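Local coordinates for protein macrophage migration inhibitory factor (Oncomelania hupensis, PDB 6LR3) that belongs to the macrophage migration inhibitory factor family, cytokine-like proteins that assemble as trimers of subunits built from beta-alpha-beta units, at residues B[68-81]-B[91-103]. Residues are numbered along the deposited sequence; the frame is centred on the assembly and turned at random.
Sequences LNPTSNLAMARDME and RRERIVIRFIPVP. With SO4 (sulfate ion), chain M.
The first part of helix 70-88 packs on strand 95-101 as the second half of a beta-alpha-beta unit of the MIF fold, and F99 gives the contact its largest buried surface. N73 lies over one face of its ring. The amide and ring planes are only 11° apart, and N73 CB sits 4.0 Å from the centroid of the F99 ring in a CH-pi contact. N73 ND2 is held by L105 O of the second subunit. A77 CB meets F99 CZ at 3.9 Å, and M80 SD makes an oblique Met-aromatic contact with the same ring. With CG beside the backbone N (chi1 -63°), the F99 ring rises from the strand to the helix. I97 CD1 reaches M80 CB at 3.7 Å. At the E81 end of the segment, R92 NH1 donates to E81 OE1 at 2.8 Å in a salt bridge. E81 OE1 lies in the R92 guanidinium plane, while NH1 meets it on the anti side, 25° out of the carboxylate plane. E81 OE2 accepts from a water that also bonds I95 O, and from G111 N of the second subunit. M76 and M80 also touch helix 19-31, and M80 reaches V62 of strand 58-64. Strand 95-101 pairs with strand 58-64 on one edge and continues the sheet into the second subunit on the other.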
loop_
_atom_site.group_PDB
_atom_site.type_symbol
_atom_site.label_atom_id
_atom_site.label_comp_id
_atom_site.label_asym_id
_atom_site.label_seq_id
_atom_site.Cartn_x
_atom_site.Cartn_y
_atom_site.Cartn_z
ATOM N N LEU B 68 2.538 16.716 -7.333
ATOM C CA LEU B 68 1.209 16.598 -6.708
ATOM C C LEU B 68 0.870 17.884 -5.956
ATOM O O LEU B 68 1.630 18.317 -5.074
ATOM C CB LEU B 68 1.196 15.396 -5.778
ATOM C CG LEU B 68 1.617 14.094 -6.432
ATOM C CD1 LEU B 68 1.500 12.948 -5.417
ATOM C CD2 LEU B 68 0.786 13.809 -7.661
ATOM N N ASN B 69 -0.279 18.442 -6.301
ATOM C CA ASN B 69 -0.799 19.678 -5.690
ATOM C C ASN B 69 -2.288 19.691 -5.986
ATOM O O ASN B 69 -2.748 18.933 -6.827
ATOM C CB ASN B 69 -0.042 20.894 -6.221
ATOM C CG ASN B 69 -0.223 21.074 -7.713
ATOM O OD1 ASN B 69 -1.310 21.398 -8.175
ATOM N ND2 ASN B 69 0.810 20.820 -8.483
ATOM N N PRO B 70 -3.102 20.476 -5.255
ATOM C CA PRO B 70 -4.544 20.407 -5.416
ATOM C C PRO B 70 -5.022 20.575 -6.858
ATOM O O PRO B 70 -5.908 19.863 -7.254
ATOM C CB PRO B 70 -5.031 21.517 -4.482
ATOM C CG PRO B 70 -4.005 21.512 -3.389
ATOM C CD PRO B 70 -2.696 21.335 -4.128
ATOM N N THR B 71 -4.432 21.489 -7.616
ATOM C CA THR B 71 -4.826 21.721 -9.032
ATOM C C THR B 71 -4.538 20.471 -9.864
ATOM O O THR B 71 -5.425 19.988 -10.545
ATOM C CB THR B 71 -4.114 22.954 -9.618
ATOM O OG1 THR B 71 -4.479 24.048 -8.787
ATOM C CG2 THR B 71 -4.489 23.200 -11.062
ATOM N N SER B 72 -3.312 19.972 -9.814
ATOM C CA SER B 72 -2.875 18.815 -10.637
ATOM C C SER B 72 -3.637 17.587 -10.156
ATOM O O SER B 72 -4.042 16.786 -11.002
ATOM C CB SER B 72 -1.395 18.624 -10.609
ATOM O OG SER B 72 -0.953 18.225 -9.320
ATOM N N ASN B 73 -3.848 17.458 -8.848
ATOM C CA ASN B 73 -4.549 16.277 -8.269
ATOM C C ASN B 73 -5.953 16.200 -8.867
ATOM O O ASN B 73 -6.391 15.103 -9.271
ATOM C CB ASN B 73 -4.602 16.324 -6.750
ATOM C CG ASN B 73 -3.241 16.181 -6.080
ATOM O OD1 ASN B 73 -2.230 15.833 -6.723
ATOM N ND2 ASN B 73 -3.206 16.449 -4.773
ATOM N N LEU B 74 -6.682 17.309 -8.893
ATOM C CA LEU B 74 -8.068 17.284 -9.400
ATOM C C LEU B 74 -8.064 16.912 -10.877
ATOM O O LEU B 74 -8.893 16.104 -11.270
ATOM C CB LEU B 74 -8.736 18.637 -9.175
ATOM C CG LEU B 74 -10.159 18.705 -9.726
ATOM C CD1 LEU B 74 -11.036 17.633 -9.125
ATOM C CD2 LEU B 74 -10.780 20.052 -9.490
ATOM N N ALA B 75 -7.179 17.496 -11.677
ATOM C CA ALA B 75 -7.121 17.264 -13.142
ATOM C C ALA B 75 -6.807 15.787 -13.382
ATOM O O ALA B 75 -7.457 15.145 -14.223
ATOM C CB ALA B 75 -6.080 18.153 -13.783
ATOM N N MET B 76 -5.832 15.246 -12.661
ATOM C CA MET B 76 -5.407 13.848 -12.840
ATOM C C MET B 76 -6.521 12.948 -12.339
ATOM O O MET B 76 -6.768 11.954 -12.992
ATOM C CB MET B 76 -4.108 13.564 -12.099
ATOM C CG MET B 76 -2.963 14.164 -12.845
ATOM S SD MET B 76 -1.380 13.777 -12.070
ATOM C CE MET B 76 -1.385 14.705 -10.550
ATOM N N ALA B 77 -7.163 13.271 -11.219
ATOM C CA ALA B 77 -8.269 12.451 -10.697
ATOM C C ALA B 77 -9.349 12.322 -11.782
ATOM O O ALA B 77 -9.810 11.221 -12.025
ATOM C CB ALA B 77 -8.798 13.025 -9.424
ATOM N N ARG B 78 -9.760 13.423 -12.397
ATOM C CA ARG B 78 -10.849 13.419 -13.405
ATOM C C ARG B 78 -10.405 12.555 -14.587
ATOM O O ARG B 78 -11.231 11.764 -15.093
ATOM C CB ARG B 78 -11.263 14.848 -13.778
ATOM C CG ARG B 78 -11.928 15.608 -12.637
ATOM C CD ARG B 78 -12.616 16.897 -13.110
ATOM N NE ARG B 78 -13.761 16.390 -13.862
ATOM C CZ ARG B 78 -14.994 16.138 -13.383
ATOM N NH1 ARG B 78 -15.319 16.524 -12.158
ATOM N NH2 ARG B 78 -15.900 15.516 -14.144
ATOM N N ASP B 79 -9.160 12.690 -15.035
ATOM C CA ASP B 79 -8.632 11.917 -16.184
ATOM C C ASP B 79 -8.564 10.441 -15.813
ATOM O O ASP B 79 -8.930 9.614 -16.646
ATOM C CB ASP B 79 -7.282 12.460 -16.621
ATOM C CG ASP B 79 -7.388 13.754 -17.411
ATOM O OD1 ASP B 79 -8.521 14.106 -17.834
ATOM O OD2 ASP B 79 -6.361 14.390 -17.564
ATOM N N MET B 80 -8.092 10.119 -14.610
ATOM C CA MET B 80 -8.052 8.707 -14.137
ATOM C C MET B 80 -9.480 8.176 -14.030
ATOM O O MET B 80 -9.726 7.065 -14.499
ATOM C CB MET B 80 -7.326 8.613 -12.793
ATOM C CG MET B 80 -5.868 8.846 -12.943
ATOM S SD MET B 80 -5.001 8.949 -11.318
ATOM C CE MET B 80 -5.191 7.252 -10.783
ATOM N N GLU B 81 -10.394 8.921 -13.427
ATOM C CA GLU B 81 -11.799 8.488 -13.326
ATOM C C GLU B 81 -12.305 8.166 -14.731
ATOM O O GLU B 81 -12.927 7.120 -14.909
ATOM C CB GLU B 81 -12.664 9.571 -12.705
ATOM C CG GLU B 81 -12.482 9.676 -11.207
ATOM C CD GLU B 81 -13.224 10.902 -10.663
ATOM O OE1 GLU B 81 -13.690 11.727 -11.497
ATOM O OE2 GLU B 81 -13.348 10.990 -9.427
ATOM N N ARG B 91 -18.679 3.246 -11.961
ATOM C CA ARG B 91 -19.301 4.583 -11.912
ATOM C C ARG B 91 -18.350 5.565 -11.245
ATOM O O ARG B 91 -17.566 5.156 -10.317
ATOM C CB ARG B 91 -20.601 4.482 -11.139
ATOM C CG ARG B 91 -21.668 3.718 -11.924
ATOM C CD ARG B 91 -22.824 3.152 -11.121
ATOM N NE ARG B 91 -23.052 3.667 -9.796
ATOM C CZ ARG B 91 -22.994 2.963 -8.669
ATOM N NH1 ARG B 91 -22.698 1.662 -8.671
ATOM N NH2 ARG B 91 -23.206 3.595 -7.529
ATOM N N ARG B 92 -18.414 6.828 -11.641
ATOM C CA ARG B 92 -17.555 7.873 -11.046
ATOM C C ARG B 92 -17.762 7.909 -9.528
ATOM O O ARG B 92 -16.764 8.139 -8.803
ATOM C CB ARG B 92 -17.827 9.239 -11.667
ATOM C CG ARG B 92 -16.700 10.219 -11.465
ATOM C CD ARG B 92 -16.982 11.570 -12.086
ATOM N NE ARG B 92 -17.116 11.468 -13.538
ATOM C CZ ARG B 92 -16.127 11.512 -14.410
ATOM N NH1 ARG B 92 -14.871 11.639 -14.031
ATOM N NH2 ARG B 92 -16.401 11.412 -15.702
ATOM N N GLU B 93 -18.979 7.654 -9.038
ATOM C CA GLU B 93 -19.261 7.719 -7.588
ATOM C C GLU B 93 -18.789 6.451 -6.882
ATOM O O GLU B 93 -19.102 6.302 -5.672
ATOM C CB GLU B 93 -20.757 7.991 -7.342
ATOM C CG GLU B 93 -21.655 6.862 -7.804
ATOM C CD GLU B 93 -22.232 7.038 -9.205
ATOM O OE1 GLU B 93 -21.602 7.697 -10.102
ATOM O OE2 GLU B 93 -23.323 6.455 -9.425
ATOM N N ARG B 94 -18.052 5.561 -7.556
ATOM C CA ARG B 94 -17.461 4.362 -6.935
ATOM C C ARG B 94 -15.936 4.424 -7.062
ATOM O O ARG B 94 -15.276 3.358 -6.982
ATOM C CB ARG B 94 -18.048 3.100 -7.548
ATOM C CG ARG B 94 -19.526 2.926 -7.251
ATOM C CD ARG B 94 -19.785 2.499 -5.827
ATOM N NE ARG B 94 -19.388 1.110 -5.620
ATOM C CZ ARG B 94 -19.560 0.461 -4.477
ATOM N NH1 ARG B 94 -20.105 1.069 -3.446
ATOM N NH2 ARG B 94 -19.159 -0.788 -4.351
ATOM N N ILE B 95 -15.388 5.619 -7.268
ATOM C CA ILE B 95 -13.913 5.796 -7.451
ATOM C C ILE B 95 -13.388 6.779 -6.410
ATOM O O ILE B 95 -13.884 7.890 -6.342
ATOM C CB ILE B 95 -13.571 6.282 -8.869
ATOM C CG1 ILE B 95 -14.124 5.337 -9.927
ATOM C CG2 ILE B 95 -12.078 6.491 -9.022
ATOM C CD1 ILE B 95 -14.116 5.915 -11.334
ATOM N N VAL B 96 -12.339 6.359 -5.713
ATOM C CA VAL B 96 -11.570 7.232 -4.798
ATOM C C VAL B 96 -10.099 7.095 -5.184
ATOM O O VAL B 96 -9.637 5.986 -5.421
ATOM C CB VAL B 96 -11.819 6.870 -3.334
ATOM C CG1 VAL B 96 -10.833 7.556 -2.401
ATOM C CG2 VAL B 96 -13.247 7.211 -2.943
ATOM N N ILE B 97 -9.394 8.196 -5.250
ATOM C CA ILE B 97 -7.951 8.227 -5.611
ATOM C C ILE B 97 -7.210 9.040 -4.556
ATOM O O ILE B 97 -7.618 10.150 -4.259
ATOM C CB ILE B 97 -7.724 8.792 -7.025
ATOM C CG1 ILE B 97 -8.573 8.087 -8.081
ATOM C CG2 ILE B 97 -6.241 8.752 -7.341
ATOM C CD1 ILE B 97 -8.702 8.844 -9.389
ATOM N N ARG B 98 -6.144 8.481 -4.014
ATOM C CA ARG B 98 -5.272 9.181 -3.062
ATOM C C ARG B 98 -3.965 9.509 -3.776
ATOM O O ARG B 98 -3.345 8.642 -4.390
ATOM C CB ARG B 98 -5.018 8.339 -1.825
ATOM C CG ARG B 98 -4.076 8.976 -0.831
ATOM C CD ARG B 98 -3.903 8.106 0.384
ATOM N NE ARG B 98 -2.757 8.624 1.088
ATOM C CZ ARG B 98 -1.849 7.920 1.719
ATOM N NH1 ARG B 98 -1.972 6.615 1.868
ATOM N NH2 ARG B 98 -0.784 8.542 2.207
ATOM N N PHE B 99 -3.559 10.765 -3.650
ATOM C CA PHE B 99 -2.299 11.307 -4.186
ATOM C C PHE B 99 -1.304 11.351 -3.023
ATOM O O PHE B 99 -1.594 11.920 -1.990
ATOM C CB PHE B 99 -2.580 12.649 -4.847
ATOM C CG PHE B 99 -3.508 12.512 -6.029
ATOM C CD1 PHE B 99 -2.990 12.262 -7.284
ATOM C CD2 PHE B 99 -4.879 12.556 -5.866
ATOM C CE1 PHE B 99 -3.840 12.097 -8.373
ATOM C CE2 PHE B 99 -5.719 12.386 -6.958
ATOM C CZ PHE B 99 -5.198 12.154 -8.202
ATOM N N ILE B 100 -0.166 10.690 -3.198
ATOM C CA ILE B 100 0.837 10.444 -2.132
ATOM C C ILE B 100 2.165 11.069 -2.542
ATOM O O ILE B 100 2.900 10.533 -3.371
ATOM C CB ILE B 100 0.976 8.948 -1.836
ATOM C CG1 ILE B 100 -0.384 8.289 -1.577
ATOM C CG2 ILE B 100 1.952 8.766 -0.677
ATOM C CD1 ILE B 100 -0.321 6.817 -1.278
ATOM N N PRO B 101 2.518 12.211 -1.934
ATOM C CA PRO B 101 3.797 12.866 -2.197
ATOM C C PRO B 101 4.920 12.043 -1.580
ATOM O O PRO B 101 4.762 11.538 -0.475
ATOM C CB PRO B 101 3.710 14.236 -1.512
ATOM C CG PRO B 101 2.403 14.251 -0.719
ATOM C CD PRO B 101 1.670 12.959 -0.983
ATOM N N VAL B 102 5.968 11.811 -2.351
ATOM C CA VAL B 102 7.138 11.017 -1.901
ATOM C C VAL B 102 8.351 11.927 -1.842
ATOM O O VAL B 102 8.668 12.563 -2.830
ATOM C CB VAL B 102 7.385 9.838 -2.843
ATOM C CG1 VAL B 102 8.605 9.036 -2.376
ATOM C CG2 VAL B 102 6.142 8.989 -2.970
ATOM N N PRO B 103 9.042 12.021 -0.701
ATOM C CA PRO B 103 10.271 12.808 -0.640
ATOM C C PRO B 103 11.385 12.190 -1.488
ATOM O O PRO B 103 11.601 11.016 -1.432
ATOM C CB PRO B 103 10.667 12.804 0.847
ATOM C CG PRO B 103 9.419 12.329 1.560
ATOM C CD PRO B 103 8.723 11.387 0.582
HETATM S S SO4 M . 1.469 5.328 2.418
HETATM O O1 SO4 M . 0.065 5.045 2.590
HETATM O O2 SO4 M . 2.239 4.215 2.957
HETATM O O3 SO4 M . 1.806 6.509 3.068
HETATM O O4 SO4 M . 1.733 5.400 1.016
HETATM O O HOH W 1 -11.945 9.806 -7.525
#